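Local coordinates for protein N-acetylglucosamine-6-phosphate deacetylase (Thermotoga maritima, PDB 1O12) that probably catalyses the metal-dependent removal of the acetyl group from N-acetylglucosamine 6-phosphate, a step of amino-sugar metabolism, at residues 59-64 with 263-268; 123-128 with 161-166; 128-133 with 143-148; 188-193 with 213-218; 208-213 with 234-239. All blocks are in the same frame, centred on the assembly; numbering follows the deposited sequence.

Overall arrangement
All five contacts lie in the catalytic barrel of the amidohydrolase family, around the C-terminal ends of its strands. Contact 1 brings together the chain after strand 52-59 and the end of strand 262-265, so the other four fall between its two segments in sequence. The centres of contact 2 and contact 3 are about 10 Å apart. These two share Gly128: the first pairs strands 121-127 and 159-164, and the second folds up the loop that follows. Contacts 4 and 5 share Gly213 and alternate along the chain, about 12 Å between centres. Contacts 2, 4 and 5 each supply one iron ligand, whereas contact 1 adds second-shell His61 and the predicted catalytic Asp267. Contacts 4 and 5 also touch the second subunit.

Contact 1. Residues 59-64 with 263-268; sequences DPHIHG and VLVTDS
His63 and Asp267 lie side by side, joined by a bond of 2.9 Å from His63 NE2 to Asp267 OD1. The acceptor lies close to the imidazole plane, but the donor reaches OD1 on its anti side, 35° out of the carboxylate plane. Around this pair the backbones are laced together. Asp267 N donates to His61 O at 2.7 Å, Ser268 O takes both His63 N and Gly64 N, and Ser268 OG donates to Gly64 O at 3.0 Å. Asp59 OD1 is gripped from opposite faces of its carboxylate, by His61 N in an Asx turn and by Thr266 N across the contact. Here the first and last strands of the (beta/alpha)8 barrel meet, and His61 and His63 form the His-X-His motif of amidohydrolases. Asp267 is the predicted proton donor/acceptor. Its CG stands 4.1 Å above the His61 ring plane, offset toward the rim, with ring and carboxylate turned 69° apart. The nitrogens of His61 go elsewhere, ND1 to Glu237, at a distance too short to be exact, and NE2 to Glu127, an iron ligand. Farther out, Val265 CG2 packs 3.4 Å from His61 CB and 3.5 Å from Pro60 CG, and Val263 CG1 touches the same proline.

Contact 2. Residues 123-128 with 161-166; sequences GVHLEG and MLTFAP. With FE (Fe (III) ion), chain C.
His125 and Met161, modelled as selenomethionine, face each other on neighbouring parallel strands, their side chains on the sheet face that also carries Glu127 and Thr163. Followed outward, the methionine chain climbs over the imidazole. CB lies 4.0 Å from His125 CG. With CG anti to the backbone N (chi1 -174°), that methylene is set over the middle of the ring in a CH-pi contact, 3.9 Å from the His125 centroid and 7° off the normal. SE stays over the same face, 3.8 Å from His125 CE1. The edge of the ring is used differently: NE2 hydrogen-bonds Thr163 OG1 at 2.9 Å, and ND1 hydrogen-bonds Pro60 O. Thr163 OG1 has a second partner in Thr208. Below the side chains run the parallel ladder bonds Leu126 N to Met161 O and Thr163 N to Leu126 O, and on the other sheet face Leu126 CB touches Leu162 CD2 at 3.8 Å. The pairing belongs to the beta-alpha-beta unit of strands 121-127 and 159-164 in the barrel. Glu127, alongside Thr163, ends it at the metal: OE2 binds the iron(III) ion at 2.2 Å and also hydrogen-bonds His139, while OE1 keeps its bond to the second-shell histidine. One carboxylate thus serves the metal and two histidines, and its negative charge probably helps to balance that of the ion.

Contact 3. Residues 128-133 with 143-148; sequences GPYISK and HIRPPS
Tyr130 lies between Pro147 and Pro129, and the guanidinium of Arg145 turns one face to the same Pro129 from beside it. Pro147 CB stands 3.7 Å above one face of the Tyr130 ring, offset toward the rim, in a CH-pi contact. Pro129 CG lies 3.9 Å from the plane on the opposite face, so the phenol is held between two prolines. The same Pro129 CG is 3.5 Å from Arg145 CZ. In Arg145, CG starts between the backbone N and the carbonyl carbon (chi1 56°), the chain runs extended to NE, and a turn at the last torsion (chi4 -81°) sets CZ. The far ends of Tyr130 and Arg145 share a partner: Tyr130 OH hydrogen-bonds Glu151 and Arg145 NH2 forms a salt bridge with it. Elsewhere the aliphatic chains meet. Ile144 and Ile131 cross at about a right angle, CD1 of Ile144 lying 3.9 Å from Ile131 CG1, while the stem of Lys133 slides past Ile144 in the opposite direction, its CG 3.8 Å from Ile144 CG2. One backbone bond ties the segments, Arg145 N to Pro129 O at 3.1 Å. The chain bends sharply to allow this, through a cis peptide before Pro129 and an inverse gamma turn centred on Tyr130. Both segments belong to the long loop after strand 121-127, the strand that ends in the iron ligand Glu127. Helix 99-115 packs its Met102 on Pro129 and Arg145, Ser148 caps helix 149-152, and Tyr130 and Ser132 bond through their backbones to Ala165 and His188.

Contact 4. Residues 188-193 with 213-218; sequences HSIATF and GLKPLH. With FE (Fe (III) ion), chain C.
Gly213 sits beside the imidazole of His188, its CA on one side of the ring plane and 4.6 Å from ND1. Two more histidine rings surround this flat group, His139 packing edge-to-face with it and His209 meeting it with the planes nearly perpendicular. At the ring's edges, NE2 binds the iron(III) ion at 2.2 Å and ND1 hydrogen-bonds Lys135 O; the two bonds, one at each nitrogen, together fix the rotation of the ring. The contact joins the loops that follow two successive strands of the amidohydrolase barrel, 183-186 and 206-207; Glu127 and His209 complete the metal site. From the metal outward the two chains run almost parallel, 10° apart. Ser189 N donates to Gly213 O at 3.1 Å, and Ser189 O accepts a CA-H contact from Leu214. Gly213, whose backbone angles are ones suited to glycine, is also a predicted substrate-binding residue. Ser189 turns its own hydroxyl back on its chain as an ST turn, OG accepting from Ala191 N at 2.8 Å, and it bonds Glu167 as well. Beyond, Thr192 caps helix 193-200, and Pro216 packs on Leu217 of the second subunit. At the outer edge the end of the Lys215 chain lies against Ile190. Lys215, bent at chi2 (93°) and again at chi3 (75°), which places CE, crosses Ile190 obliquely, and its ammonium has a long, weak ion pair with Glu134. Lys215 CE comes to 4.0 Å from Ile190 CB, and Lys215 NZ to 3.9 Å from Ile190 CG2.

Contact 5. Residues 208-213 with 234-239; sequences THFPNG and VKLELI. With FE (Fe (III) ion), chain C.
His209 leans on Ile239 and Glu237 while its NE2 binds the iron(III) ion at 2.3 Å. Ile239 CD1 touches His209 CB at 3.7 Å, and Thr208 CG2 lies over the centre of one face of the imidazole. The ring is set with CG between the backbone N and the carbonyl carbon (chi1 53°), and ND1 makes a weak bond to Asn212 O. Glu237 OE1 accepts from His209 N, although that nitrogen is less surely placed in the model. Besides His61, the partner it shares with contact 1, the carboxylate has Arg206, in a salt bridge at OE2. The next residue is fixed in turn: Phe210 N donates to Glu237 O at 2.9 Å. The Phe210 ring is filled on both faces, with Leu236 CD1 3.5 Å from its centroid and 7° off the normal, and Pro211 CB over the centre of the opposite face, brought round by the cis peptide between Phe210 and Pro211. A water joins the loop to the strand, donating to Phe210 O and Asn212 OD1 while accepting from Ile239 N at 2.8 Å. Farther out, Asn212 ND2 bonds His244 O, and His219 of the second subunit packs on Pro211 and Asn212, the latter a predicted substrate-binding residue. The seventh barrel strand, 235-239, packs here against the loop that carries His209, and a metal-binding histidine just beyond the sixth strand is typical of the amidohydrolase active site.

Contact 1. Residues 59-64 with 263-268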
# COMPACT_ATOMS: atom_id res chain seq x y z
N ASP A 59 -7.27 -23.26 8.59
CA ASP A 59 -6.71 -22.30 9.54
C ASP A 59 -5.29 -22.74 9.84
O ASP A 59 -5.07 -23.65 10.63
CB ASP A 59 -7.53 -22.24 10.84
CG ASP A 59 -7.20 -20.99 11.66
OD1 ASP A 59 -6.18 -20.36 11.34
OD2 ASP A 59 -7.93 -20.65 12.62
N PRO A 60 -4.30 -22.06 9.24
CA PRO A 60 -2.90 -22.41 9.46
C PRO A 60 -2.29 -21.74 10.67
O PRO A 60 -1.11 -21.93 10.95
CB PRO A 60 -2.24 -21.95 8.17
CG PRO A 60 -2.99 -20.64 7.89
CD PRO A 60 -4.43 -21.01 8.20
N HIS A 61 -3.11 -20.98 11.38
CA HIS A 61 -2.61 -20.25 12.54
C HIS A 61 -3.64 -20.11 13.65
O HIS A 61 -4.40 -19.15 13.67
CB HIS A 61 -2.16 -18.85 12.09
CG HIS A 61 -1.29 -18.15 13.08
ND1 HIS A 61 -0.54 -17.04 12.76
CD2 HIS A 61 -1.04 -18.41 14.38
CE1 HIS A 61 0.14 -16.64 13.82
NE2 HIS A 61 -0.15 -17.45 14.82
N ILE A 62 -3.66 -21.08 14.56
CA ILE A 62 -4.57 -21.07 15.71
C ILE A 62 -3.88 -21.79 16.88
O ILE A 62 -3.44 -22.93 16.74
CB ILE A 62 -5.94 -21.77 15.39
CG1 ILE A 62 -6.76 -21.97 16.67
CG2 ILE A 62 -5.73 -23.09 14.69
CD1 ILE A 62 -8.15 -22.55 16.43
N HIS A 63 -3.82 -21.12 18.04
CA HIS A 63 -3.18 -21.66 19.24
C HIS A 63 -4.07 -22.61 20.05
O HIS A 63 -3.64 -23.66 20.50
CB HIS A 63 -2.75 -20.49 20.14
CG HIS A 63 -1.89 -19.49 19.44
ND1 HIS A 63 -0.55 -19.68 19.23
CD2 HIS A 63 -2.21 -18.34 18.79
CE1 HIS A 63 -0.07 -18.70 18.48
NE2 HIS A 63 -1.06 -17.88 18.19
N GLY A 64 -5.32 -22.19 20.23
CA GLY A 64 -6.27 -22.96 21.00
C GLY A 64 -7.61 -22.30 20.81
O GLY A 64 -7.71 -21.29 20.10
N VAL A 263 -4.34 -14.63 3.18
CA VAL A 263 -4.65 -15.89 3.81
C VAL A 263 -5.41 -15.63 5.09
O VAL A 263 -4.86 -15.02 6.02
CB VAL A 263 -3.37 -16.67 4.10
CG1 VAL A 263 -3.59 -17.67 5.23
CG2 VAL A 263 -2.97 -17.40 2.86
N LEU A 264 -6.66 -16.05 5.17
CA LEU A 264 -7.41 -15.81 6.41
C LEU A 264 -6.82 -16.68 7.51
O LEU A 264 -6.37 -17.80 7.26
CB LEU A 264 -8.89 -16.09 6.21
CG LEU A 264 -9.79 -14.84 6.22
CD1 LEU A 264 -9.06 -13.66 5.65
CD2 LEU A 264 -11.07 -15.10 5.46
N VAL A 265 -6.82 -16.16 8.72
CA VAL A 265 -6.23 -16.87 9.84
C VAL A 265 -7.03 -16.47 11.10
O VAL A 265 -7.67 -15.42 11.13
CB VAL A 265 -4.72 -16.45 9.94
CG1 VAL A 265 -4.36 -16.03 11.31
CG2 VAL A 265 -3.81 -17.56 9.41
N THR A 266 -6.97 -17.28 12.14
CA THR A 266 -7.71 -16.95 13.34
C THR A 266 -6.81 -16.40 14.46
O THR A 266 -7.16 -15.40 15.09
CB THR A 266 -8.50 -18.22 13.79
OG1 THR A 266 -9.83 -17.85 14.16
CG2 THR A 266 -7.81 -18.94 14.92
N ASP A 267 -5.64 -17.02 14.68
CA ASP A 267 -4.70 -16.61 15.73
C ASP A 267 -5.46 -16.66 17.06
O ASP A 267 -5.17 -15.94 18.01
CB ASP A 267 -4.16 -15.19 15.47
CG ASP A 267 -2.96 -14.81 16.40
OD1 ASP A 267 -2.00 -15.61 16.60
OD2 ASP A 267 -2.96 -13.66 16.92
N SER A 268 -6.45 -17.53 17.08
CA SER A 268 -7.29 -17.74 18.23
C SER A 268 -6.53 -18.40 19.40
O SER A 268 -5.56 -19.14 19.20
CB SER A 268 -8.45 -18.64 17.80
OG SER A 268 -9.26 -19.10 18.86

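Contact 2. Residues 123-128 with 161-166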
# COMPACT_ATOMS: atom_id res chain seq x y z
N GLY A 123 -0.78 -30.65 10.99
CA GLY A 123 0.48 -30.67 11.69
C GLY A 123 0.63 -29.53 12.68
O GLY A 123 -0.35 -29.04 13.26
N VAL A 124 1.87 -29.08 12.82
CA VAL A 124 2.17 -28.04 13.76
C VAL A 124 2.83 -26.83 13.14
O VAL A 124 3.72 -26.96 12.31
CB VAL A 124 3.09 -28.61 14.87
CG1 VAL A 124 3.66 -27.47 15.74
CG2 VAL A 124 2.28 -29.59 15.70
N HIS A 125 2.35 -25.65 13.54
CA HIS A 125 2.91 -24.38 13.06
C HIS A 125 3.71 -23.84 14.23
O HIS A 125 3.17 -23.53 15.31
CB HIS A 125 1.80 -23.40 12.66
CG HIS A 125 2.30 -22.03 12.32
ND1 HIS A 125 1.46 -21.03 11.85
CD2 HIS A 125 3.53 -21.47 12.41
CE1 HIS A 125 2.16 -19.92 11.67
NE2 HIS A 125 3.41 -20.16 12.01
N LEU A 126 5.02 -23.78 14.01
CA LEU A 126 5.95 -23.32 15.02
C LEU A 126 6.18 -21.82 14.88
O LEU A 126 7.00 -21.37 14.05
CB LEU A 126 7.28 -24.10 14.92
CG LEU A 126 7.27 -25.64 15.10
CD1 LEU A 126 8.61 -26.22 14.70
CD2 LEU A 126 7.00 -25.99 16.54
N GLU A 127 5.43 -21.06 15.67
CA GLU A 127 5.53 -19.61 15.70
C GLU A 127 6.55 -19.30 16.78
O GLU A 127 6.25 -19.39 17.96
CB GLU A 127 4.19 -18.97 16.06
CG GLU A 127 4.09 -17.50 15.61
CD GLU A 127 3.07 -16.71 16.40
OE1 GLU A 127 1.89 -17.12 16.50
OE2 GLU A 127 3.45 -15.66 16.93
N GLY A 128 7.74 -18.92 16.38
CA GLY A 128 8.77 -18.67 17.36
C GLY A 128 9.47 -20.01 17.48
O GLY A 128 8.97 -21.00 16.95
N MSE A 161 4.79 -25.64 9.23
CA MSE A 161 5.02 -24.23 8.98
C MSE A 161 5.87 -23.65 10.10
O MSE A 161 5.85 -24.14 11.22
CB MSE A 161 3.68 -23.50 8.91
CG MSE A 161 3.81 -22.07 8.52
SE MSE A 161 2.11 -21.24 8.14
CE MSE A 161 1.73 -21.96 6.37
N LEU A 162 6.60 -22.59 9.80
CA LEU A 162 7.46 -22.01 10.80
C LEU A 162 7.55 -20.52 10.60
O LEU A 162 7.86 -20.07 9.50
CB LEU A 162 8.84 -22.63 10.64
CG LEU A 162 10.13 -22.32 11.40
CD1 LEU A 162 10.33 -20.82 11.60
CD2 LEU A 162 10.12 -23.08 12.67
N THR A 163 7.28 -19.74 11.65
CA THR A 163 7.40 -18.28 11.53
C THR A 163 8.72 -17.77 12.15
O THR A 163 8.97 -17.95 13.35
CB THR A 163 6.24 -17.54 12.21
OG1 THR A 163 5.03 -17.84 11.51
CG2 THR A 163 6.47 -16.03 12.17
N PHE A 164 9.53 -17.12 11.32
CA PHE A 164 10.83 -16.58 11.75
C PHE A 164 11.08 -15.11 11.35
O PHE A 164 10.40 -14.54 10.46
CB PHE A 164 11.94 -17.43 11.15
CG PHE A 164 12.20 -17.12 9.70
CD1 PHE A 164 13.34 -16.41 9.32
CD2 PHE A 164 11.27 -17.49 8.72
CE1 PHE A 164 13.54 -16.07 8.00
CE2 PHE A 164 11.47 -17.15 7.38
CZ PHE A 164 12.60 -16.44 7.02
N ALA A 165 12.07 -14.51 12.00
CA ALA A 165 12.46 -13.13 11.71
C ALA A 165 13.77 -13.19 10.91
O ALA A 165 14.81 -13.48 11.47
CB ALA A 165 12.64 -12.36 13.01
N PRO A 166 13.74 -12.89 9.60
CA PRO A 166 14.92 -12.91 8.70
C PRO A 166 16.23 -12.24 9.17
O PRO A 166 17.31 -12.60 8.71
CB PRO A 166 14.39 -12.27 7.42
CG PRO A 166 12.94 -12.59 7.45
CD PRO A 166 12.57 -12.35 8.89
FE FE C . 2.45 -13.71 16.80

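Contact 3. Residues 128-133 with 143-148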
# COMPACT_ATOMS: atom_id res chain seq x y z
N GLY A 128 7.74 -18.92 16.38
CA GLY A 128 8.77 -18.67 17.36
C GLY A 128 9.47 -20.01 17.48
O GLY A 128 8.97 -21.00 16.95
N PRO A 129 10.58 -20.11 18.22
CA PRO A 129 11.25 -19.06 18.98
C PRO A 129 12.30 -18.25 18.23
O PRO A 129 12.97 -17.41 18.83
CB PRO A 129 11.86 -19.84 20.13
CG PRO A 129 12.38 -21.09 19.38
CD PRO A 129 11.24 -21.42 18.41
N TYR A 130 12.48 -18.49 16.93
CA TYR A 130 13.47 -17.75 16.17
C TYR A 130 12.96 -16.40 15.65
O TYR A 130 12.96 -16.09 14.44
CB TYR A 130 13.98 -18.62 15.02
CG TYR A 130 14.25 -20.02 15.48
CD1 TYR A 130 15.19 -20.28 16.48
CD2 TYR A 130 13.52 -21.09 14.96
CE1 TYR A 130 15.39 -21.57 16.97
CE2 TYR A 130 13.70 -22.39 15.44
CZ TYR A 130 14.63 -22.62 16.45
OH TYR A 130 14.75 -23.89 16.98
N ILE A 131 12.54 -15.56 16.58
CA ILE A 131 12.03 -14.28 16.19
C ILE A 131 12.81 -13.15 16.82
O ILE A 131 13.77 -13.37 17.56
CB ILE A 131 10.52 -14.16 16.53
CG1 ILE A 131 10.27 -14.44 18.02
CG2 ILE A 131 9.75 -15.13 15.65
CD1 ILE A 131 8.78 -14.40 18.42
N SER A 132 12.38 -11.94 16.51
CA SER A 132 12.99 -10.72 17.02
C SER A 132 12.41 -10.41 18.40
O SER A 132 11.18 -10.44 18.60
CB SER A 132 12.69 -9.59 16.05
OG SER A 132 12.86 -8.33 16.65
N LYS A 133 13.27 -10.12 19.37
CA LYS A 133 12.77 -9.76 20.70
C LYS A 133 12.11 -8.36 20.63
O LYS A 133 11.21 -8.06 21.42
CB LYS A 133 13.90 -9.76 21.74
CG LYS A 133 14.45 -11.16 22.07
CD LYS A 133 15.81 -11.04 22.70
CE LYS A 133 16.39 -12.38 23.07
NZ LYS A 133 17.57 -12.19 23.97
N HIS A 143 12.37 -17.48 25.99
CA HIS A 143 12.53 -18.60 25.05
C HIS A 143 13.05 -18.20 23.66
O HIS A 143 13.60 -19.03 22.95
CB HIS A 143 11.20 -19.36 24.91
CG HIS A 143 10.71 -19.98 26.18
ND1 HIS A 143 11.45 -20.92 26.89
CD2 HIS A 143 9.53 -19.86 26.84
CE1 HIS A 143 10.74 -21.35 27.91
NE2 HIS A 143 9.57 -20.73 27.91
N ILE A 144 12.88 -16.93 23.30
CA ILE A 144 13.33 -16.41 22.01
C ILE A 144 14.84 -16.56 21.89
O ILE A 144 15.58 -16.14 22.77
CB ILE A 144 12.95 -14.91 21.83
CG1 ILE A 144 11.44 -14.71 22.05
CG2 ILE A 144 13.36 -14.43 20.43
CD1 ILE A 144 10.93 -13.33 21.65
N ARG A 145 15.31 -17.14 20.79
CA ARG A 145 16.73 -17.35 20.62
C ARG A 145 16.98 -17.61 19.15
O ARG A 145 16.03 -17.85 18.39
CB ARG A 145 17.15 -18.58 21.42
CG ARG A 145 16.33 -19.81 21.00
CD ARG A 145 16.61 -21.02 21.86
NE ARG A 145 15.85 -22.20 21.46
CZ ARG A 145 14.58 -22.45 21.79
NH1 ARG A 145 13.91 -21.60 22.55
NH2 ARG A 145 14.00 -23.57 21.38
N PRO A 146 18.25 -17.57 18.73
CA PRO A 146 18.58 -17.82 17.32
C PRO A 146 18.57 -19.30 17.05
O PRO A 146 18.74 -20.12 17.95
CB PRO A 146 19.98 -17.23 17.18
CG PRO A 146 20.57 -17.51 18.52
CD PRO A 146 19.45 -17.14 19.47
N PRO A 147 18.34 -19.68 15.80
CA PRO A 147 18.32 -21.08 15.42
C PRO A 147 19.74 -21.65 15.50
O PRO A 147 20.71 -20.94 15.23
CB PRO A 147 17.80 -21.04 13.99
CG PRO A 147 18.22 -19.67 13.51
CD PRO A 147 17.92 -18.81 14.69
N SER A 148 19.83 -22.92 15.86
CA SER A 148 21.13 -23.58 16.00
C SER A 148 21.08 -24.89 15.25
O SER A 148 20.01 -25.45 15.06
CB SER A 148 21.38 -23.88 17.47
OG SER A 148 20.57 -24.96 17.89

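Contact 4. Residues 188-193 with 213-218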
# COMPACT_ATOMS: atom_id res chain seq x y z
N HIS A 188 7.28 -11.18 13.22
CA HIS A 188 7.94 -10.79 14.46
C HIS A 188 9.37 -10.39 14.16
O HIS A 188 10.30 -10.89 14.75
CB HIS A 188 7.91 -11.95 15.44
CG HIS A 188 6.53 -12.30 15.88
ND1 HIS A 188 5.79 -11.49 16.73
CD2 HIS A 188 5.72 -13.35 15.57
CE1 HIS A 188 4.60 -12.03 16.93
NE2 HIS A 188 4.53 -13.16 16.24
N SER A 189 9.51 -9.47 13.22
CA SER A 189 10.82 -9.05 12.76
C SER A 189 10.95 -7.56 12.49
O SER A 189 9.96 -6.87 12.27
CB SER A 189 11.13 -9.83 11.48
OG SER A 189 11.90 -9.08 10.57
N ILE A 190 12.18 -7.06 12.52
CA ILE A 190 12.41 -5.65 12.19
C ILE A 190 13.23 -5.59 10.91
O ILE A 190 13.67 -4.54 10.51
CB ILE A 190 13.16 -4.84 13.29
CG1 ILE A 190 14.42 -5.58 13.72
CG2 ILE A 190 12.23 -4.54 14.43
CD1 ILE A 190 15.03 -4.95 14.98
N ALA A 191 13.42 -6.74 10.28
CA ALA A 191 14.18 -6.80 9.05
C ALA A 191 13.80 -5.74 8.01
O ALA A 191 12.63 -5.35 7.86
CB ALA A 191 14.05 -8.20 8.45
N THR A 192 14.81 -5.31 7.27
CA THR A 192 14.63 -4.32 6.24
C THR A 192 14.12 -5.04 5.01
O THR A 192 13.97 -6.25 4.99
CB THR A 192 15.98 -3.68 5.89
OG1 THR A 192 16.88 -4.70 5.46
CG2 THR A 192 16.58 -2.98 7.11
N PHE A 193 13.86 -4.27 3.96
CA PHE A 193 13.40 -4.81 2.70
C PHE A 193 14.43 -5.75 2.10
O PHE A 193 14.07 -6.81 1.56
CB PHE A 193 13.13 -3.68 1.73
CG PHE A 193 12.78 -4.14 0.35
CD1 PHE A 193 11.50 -4.60 0.06
CD2 PHE A 193 13.73 -4.11 -0.67
CE1 PHE A 193 11.17 -5.02 -1.20
CE2 PHE A 193 13.40 -4.53 -1.95
CZ PHE A 193 12.11 -4.99 -2.22
N GLY A 213 3.49 -6.94 14.39
CA GLY A 213 4.81 -7.50 14.65
C GLY A 213 5.86 -7.22 13.60
O GLY A 213 6.76 -8.03 13.37
N LEU A 214 5.74 -6.08 12.93
CA LEU A 214 6.70 -5.71 11.89
C LEU A 214 7.00 -4.22 11.98
O LEU A 214 6.23 -3.44 12.57
CB LEU A 214 6.12 -6.02 10.52
CG LEU A 214 5.75 -7.49 10.30
CD1 LEU A 214 4.57 -7.57 9.33
CD2 LEU A 214 6.96 -8.28 9.80
N LYS A 215 8.13 -3.81 11.42
CA LYS A 215 8.43 -2.40 11.43
C LYS A 215 7.46 -1.84 10.38
O LYS A 215 7.18 -2.49 9.37
CB LYS A 215 9.87 -2.15 11.00
CG LYS A 215 10.30 -0.69 11.13
CD LYS A 215 10.98 -0.40 12.48
CE LYS A 215 12.41 -0.94 12.54
NZ LYS A 215 12.97 -0.79 13.91
N PRO A 216 6.91 -0.64 10.63
CA PRO A 216 5.98 -0.01 9.69
C PRO A 216 6.63 0.31 8.34
O PRO A 216 7.85 0.15 8.14
CB PRO A 216 5.57 1.26 10.43
CG PRO A 216 5.61 0.84 11.88
CD PRO A 216 6.90 0.05 11.94
N LEU A 217 5.80 0.78 7.42
CA LEU A 217 6.25 1.17 6.10
C LEU A 217 6.75 2.62 6.16
O LEU A 217 6.01 3.56 6.50
CB LEU A 217 5.09 1.05 5.13
CG LEU A 217 5.33 1.48 3.70
CD1 LEU A 217 5.84 0.30 2.94
CD2 LEU A 217 4.01 1.97 3.08
N HIS A 218 8.02 2.82 5.83
CA HIS A 218 8.61 4.15 5.82
C HIS A 218 8.92 4.61 4.39
O HIS A 218 9.04 3.78 3.47
CB HIS A 218 9.88 4.18 6.68
CG HIS A 218 9.61 4.02 8.14
ND1 HIS A 218 8.70 4.82 8.81
CD2 HIS A 218 10.08 3.13 9.05
CE1 HIS A 218 8.63 4.42 10.07
NE2 HIS A 218 9.45 3.40 10.24
FE FE C . 2.45 -13.71 16.80

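Contact 5. Residues 208-213 with 234-239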
# COMPACT_ATOMS: atom_id res chain seq x y z
N THR A 208 3.60 -13.62 8.32
CA THR A 208 2.74 -14.00 9.46
C THR A 208 2.00 -12.79 10.05
O THR A 208 2.60 -11.75 10.33
CB THR A 208 3.60 -14.78 10.55
OG1 THR A 208 4.11 -15.98 9.95
CG2 THR A 208 2.78 -15.18 11.78
N HIS A 209 0.70 -12.99 10.26
CA HIS A 209 -0.26 -11.95 10.69
C HIS A 209 0.20 -10.52 10.42
O HIS A 209 0.64 -9.79 11.31
CB HIS A 209 -0.76 -12.13 12.14
CG HIS A 209 0.32 -12.26 13.16
ND1 HIS A 209 1.48 -11.53 13.12
CD2 HIS A 209 0.41 -13.05 14.26
CE1 HIS A 209 2.24 -11.86 14.14
NE2 HIS A 209 1.62 -12.78 14.85
N PHE A 210 0.11 -10.16 9.14
CA PHE A 210 0.46 -8.85 8.59
C PHE A 210 -0.61 -7.84 9.03
O PHE A 210 -1.81 -8.11 8.92
CB PHE A 210 0.48 -8.95 7.06
CG PHE A 210 0.76 -7.65 6.34
CD1 PHE A 210 2.04 -7.35 5.90
CD2 PHE A 210 -0.27 -6.74 6.10
CE1 PHE A 210 2.31 -6.18 5.22
CE2 PHE A 210 -0.02 -5.56 5.42
CZ PHE A 210 1.27 -5.27 4.98
N PRO A 211 -0.19 -6.65 9.49
CA PRO A 211 1.19 -6.20 9.63
C PRO A 211 1.62 -6.18 11.09
O PRO A 211 2.59 -5.50 11.45
CB PRO A 211 1.13 -4.81 9.08
CG PRO A 211 -0.14 -4.33 9.73
CD PRO A 211 -1.10 -5.50 9.58
N ASN A 212 0.90 -6.90 11.95
CA ASN A 212 1.28 -6.89 13.36
C ASN A 212 2.66 -7.54 13.55
O ASN A 212 2.97 -8.56 12.94
CB ASN A 212 0.25 -7.65 14.22
CG ASN A 212 -1.20 -7.36 13.82
OD1 ASN A 212 -1.86 -8.18 13.17
ND2 ASN A 212 -1.71 -6.19 14.23
N GLY A 213 3.49 -6.94 14.39
CA GLY A 213 4.81 -7.50 14.65
C GLY A 213 5.86 -7.22 13.60
O GLY A 213 6.76 -8.03 13.37
N VAL A 234 3.86 -12.92 -2.65
CA VAL A 234 4.08 -13.09 -1.21
C VAL A 234 2.67 -13.01 -0.64
O VAL A 234 1.97 -12.01 -0.87
CB VAL A 234 4.88 -11.92 -0.57
CG1 VAL A 234 4.67 -11.90 0.93
CG2 VAL A 234 6.34 -12.05 -0.87
N LYS A 235 2.23 -14.02 0.08
CA LYS A 235 0.88 -13.95 0.63
C LYS A 235 0.92 -13.39 2.05
O LYS A 235 1.92 -13.54 2.75
CB LYS A 235 0.22 -15.34 0.61
CG LYS A 235 0.25 -16.03 -0.75
CD LYS A 235 -0.74 -17.19 -0.78
CE LYS A 235 -0.71 -17.93 -2.10
NZ LYS A 235 -0.74 -16.99 -3.27
N LEU A 236 -0.16 -12.73 2.48
CA LEU A 236 -0.18 -12.15 3.81
C LEU A 236 -1.30 -12.74 4.63
O LEU A 236 -2.44 -12.81 4.16
CB LEU A 236 -0.38 -10.64 3.74
CG LEU A 236 0.42 -9.81 2.72
CD1 LEU A 236 0.05 -8.35 2.83
CD2 LEU A 236 1.90 -10.02 2.99
N GLU A 237 -1.01 -13.17 5.85
CA GLU A 237 -2.11 -13.68 6.62
C GLU A 237 -2.72 -12.48 7.37
O GLU A 237 -2.01 -11.59 7.79
CB GLU A 237 -1.68 -14.86 7.52
CG GLU A 237 -0.92 -14.58 8.77
CD GLU A 237 -0.53 -15.85 9.54
OE1 GLU A 237 -0.25 -15.73 10.74
OE2 GLU A 237 -0.49 -16.97 8.96
N LEU A 238 -4.04 -12.44 7.48
CA LEU A 238 -4.73 -11.35 8.14
C LEU A 238 -5.71 -11.82 9.22
O LEU A 238 -6.50 -12.73 9.00
CB LEU A 238 -5.53 -10.55 7.12
CG LEU A 238 -5.01 -10.00 5.80
CD1 LEU A 238 -6.15 -9.16 5.19
CD2 LEU A 238 -3.74 -9.15 5.98
N ILE A 239 -5.69 -11.19 10.39
CA ILE A 239 -6.63 -11.55 11.44
C ILE A 239 -7.82 -10.58 11.32
O ILE A 239 -7.69 -9.42 11.72
CB ILE A 239 -6.00 -11.40 12.84
CG1 ILE A 239 -4.83 -12.37 12.98
CG2 ILE A 239 -7.06 -11.65 13.93
CD1 ILE A 239 -3.88 -12.02 14.11
FE FE C . 2.45 -13.71 16.80
O HOH W 1 -3.38 -9.75 10.82